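Local coordinates for serine--tRNA ligase, cytoplasmic (Candida albicans, PDB 3QO8), which catalyses the two-step attachment of serine to tRNA(Ser), activating the amino acid with ATP to seryl-adenylate before passing it to the acceptor end, at residues 376-381 / 396-401. Numbering follows the deposited sequence.
Sequences YQSRNL and KYVHCL
The hydroxyl of Ser378 donates a short hydrogen bond to the carbonyl of Val398, OG to O 2.7 Å, with a C=O...OG angle of 151°. Ser378 OG lies between its own backbone N and carbonyl carbon, a rotation that directs the hydroxyl to the chain just before strand 399-404. Carbon and sulphur atoms pack close to the serine: Tyr397 CB is 3.5 Å from Ser378 OG, while Ser378 CB meets Val398 CG2 at 3.7 Å and the sulphur of Cys400 at 3.9 Å. Ser378 alone thus meets Tyr397, Val398 and Cys400.

Beside the serine, the Tyr397 ring turns one face to Arg379 CA, which stands 3.7 Å from the ring centroid and 5° off the normal, a CH-pi contact almost along the ring normal. The arginine chain then runs across the ring, and Arg379 CG comes to 3.7 Å from Tyr397 CE2. With the planes 82° apart, the guanidinium stands nearly perpendicular to the ring, Tyr397 CD2 lies over one of its faces, and no parallel stack forms. The charged end turns instead to Asp375, in a salt bridge, and to the carbonyl of Met1, whereas the tyrosine hydroxyl bonds to Glu382.

Toward the catalytic centre, Gln377 OE1 touches Cys400 CB at 3.8 Å, and Gln377 NE2 hydrogen-bonds the carboxylate of Glu248. Gln377 probably acts as a second-shell residue, linking the contact to the presumed serine pocket through Glu248; its side chain is about 8 Å from the bound seryl-sulfamoyl adenosine. Within the class II core, helix 376-381 packs beside the entry to strand 399-404, which runs antiparallel to both 297-307 and 363-372; Leu401 faces helix 312-329.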
# COMPACT_ATOMS: atom_id res chain seq x y z
N TYR A 376 25.71 0.40 -11.33
CA TYR A 376 25.66 -0.76 -10.45
C TYR A 376 24.33 -1.50 -10.62
O TYR A 376 24.30 -2.73 -10.72
CB TYR A 376 25.82 -0.30 -9.00
CG TYR A 376 26.10 -1.37 -7.97
CD1 TYR A 376 27.39 -1.82 -7.74
CD2 TYR A 376 25.07 -1.90 -7.19
CE1 TYR A 376 27.66 -2.78 -6.79
CE2 TYR A 376 25.32 -2.86 -6.23
CZ TYR A 376 26.62 -3.30 -6.03
OH TYR A 376 26.90 -4.24 -5.07
N GLN A 377 23.23 -0.75 -10.66
CA GLN A 377 21.91 -1.36 -10.79
C GLN A 377 21.59 -1.68 -12.25
O GLN A 377 21.04 -2.73 -12.56
CB GLN A 377 20.84 -0.45 -10.20
CG GLN A 377 21.02 -0.20 -8.71
CD GLN A 377 20.40 1.11 -8.27
OE1 GLN A 377 20.59 2.15 -8.91
NE2 GLN A 377 19.63 1.07 -7.19
N SER A 378 21.95 -0.76 -13.14
CA SER A 378 21.65 -0.93 -14.55
C SER A 378 22.38 -2.13 -15.16
O SER A 378 21.86 -2.76 -16.07
CB SER A 378 21.97 0.35 -15.32
OG SER A 378 23.28 0.76 -15.06
N ARG A 379 23.58 -2.45 -14.67
CA ARG A 379 24.26 -3.67 -15.11
C ARG A 379 23.40 -4.87 -14.74
O ARG A 379 23.20 -5.78 -15.53
CB ARG A 379 25.67 -3.78 -14.50
CG ARG A 379 26.41 -5.07 -14.90
CD ARG A 379 27.90 -5.04 -14.46
NE ARG A 379 28.67 -4.04 -15.21
CZ ARG A 379 28.94 -2.82 -14.76
NH1 ARG A 379 28.53 -2.44 -13.55
NH2 ARG A 379 29.62 -1.98 -15.52
N ASN A 380 22.89 -4.87 -13.52
CA ASN A 380 22.08 -6.00 -13.06
C ASN A 380 20.75 -6.10 -13.81
O ASN A 380 20.28 -7.20 -14.13
CB ASN A 380 21.85 -5.92 -11.55
CG ASN A 380 21.58 -7.27 -10.92
OD1 ASN A 380 21.87 -8.31 -11.52
ND2 ASN A 380 21.03 -7.26 -9.72
N LEU A 381 20.17 -4.95 -14.12
CA LEU A 381 18.87 -4.88 -14.80
C LEU A 381 19.01 -4.86 -16.32
O LEU A 381 18.01 -4.83 -17.05
CB LEU A 381 18.12 -3.65 -14.30
CG LEU A 381 17.69 -3.74 -12.84
CD1 LEU A 381 17.46 -2.35 -12.23
CD2 LEU A 381 16.45 -4.62 -12.70
N LYS A 396 28.06 -1.34 -22.33
CA LYS A 396 27.95 -0.05 -21.66
C LYS A 396 26.51 0.16 -21.19
O LYS A 396 25.55 -0.01 -21.95
CB LYS A 396 28.39 1.09 -22.57
CG LYS A 396 28.32 2.46 -21.91
CD LYS A 396 28.93 3.56 -22.77
CE LYS A 396 27.94 4.08 -23.79
NZ LYS A 396 28.46 5.26 -24.54
N TYR A 397 26.36 0.52 -19.92
CA TYR A 397 25.05 0.71 -19.31
C TYR A 397 24.82 2.18 -18.96
O TYR A 397 25.78 2.96 -18.82
CB TYR A 397 24.93 -0.15 -18.05
CG TYR A 397 25.11 -1.62 -18.32
CD1 TYR A 397 24.08 -2.36 -18.89
CD2 TYR A 397 26.30 -2.28 -18.03
CE1 TYR A 397 24.22 -3.70 -19.15
CE2 TYR A 397 26.46 -3.64 -18.29
CZ TYR A 397 25.40 -4.34 -18.85
OH TYR A 397 25.50 -5.69 -19.12
N VAL A 398 23.55 2.56 -18.82
CA VAL A 398 23.20 3.90 -18.36
C VAL A 398 23.65 4.04 -16.91
O VAL A 398 23.95 3.05 -16.24
CB VAL A 398 21.67 4.13 -18.40
CG1 VAL A 398 21.15 4.05 -19.82
CG2 VAL A 398 20.97 3.11 -17.51
N HIS A 399 23.70 5.26 -16.42
CA HIS A 399 23.85 5.45 -14.99
C HIS A 399 22.48 5.76 -14.41
O HIS A 399 21.67 6.41 -15.07
CB HIS A 399 24.82 6.60 -14.69
CG HIS A 399 26.26 6.23 -14.82
ND1 HIS A 399 27.28 7.05 -14.43
CD2 HIS A 399 26.85 5.11 -15.31
CE1 HIS A 399 28.44 6.46 -14.66
NE2 HIS A 399 28.20 5.28 -15.20
N CYS A 400 22.23 5.25 -13.21
CA CYS A 400 21.01 5.54 -12.47
C CYS A 400 21.30 6.37 -11.24
O CYS A 400 22.25 6.11 -10.51
CB CYS A 400 20.31 4.25 -12.04
SG CYS A 400 20.03 3.15 -13.47
N LEU A 401 20.46 7.37 -11.03
CA LEU A 401 20.53 8.20 -9.85
C LEU A 401 19.15 8.26 -9.24
O LEU A 401 18.15 8.15 -9.96
CB LEU A 401 20.96 9.62 -10.23
CG LEU A 401 22.29 9.77 -10.96
CD1 LEU A 401 22.06 9.93 -12.46
CD2 LEU A 401 23.03 11.00 -10.41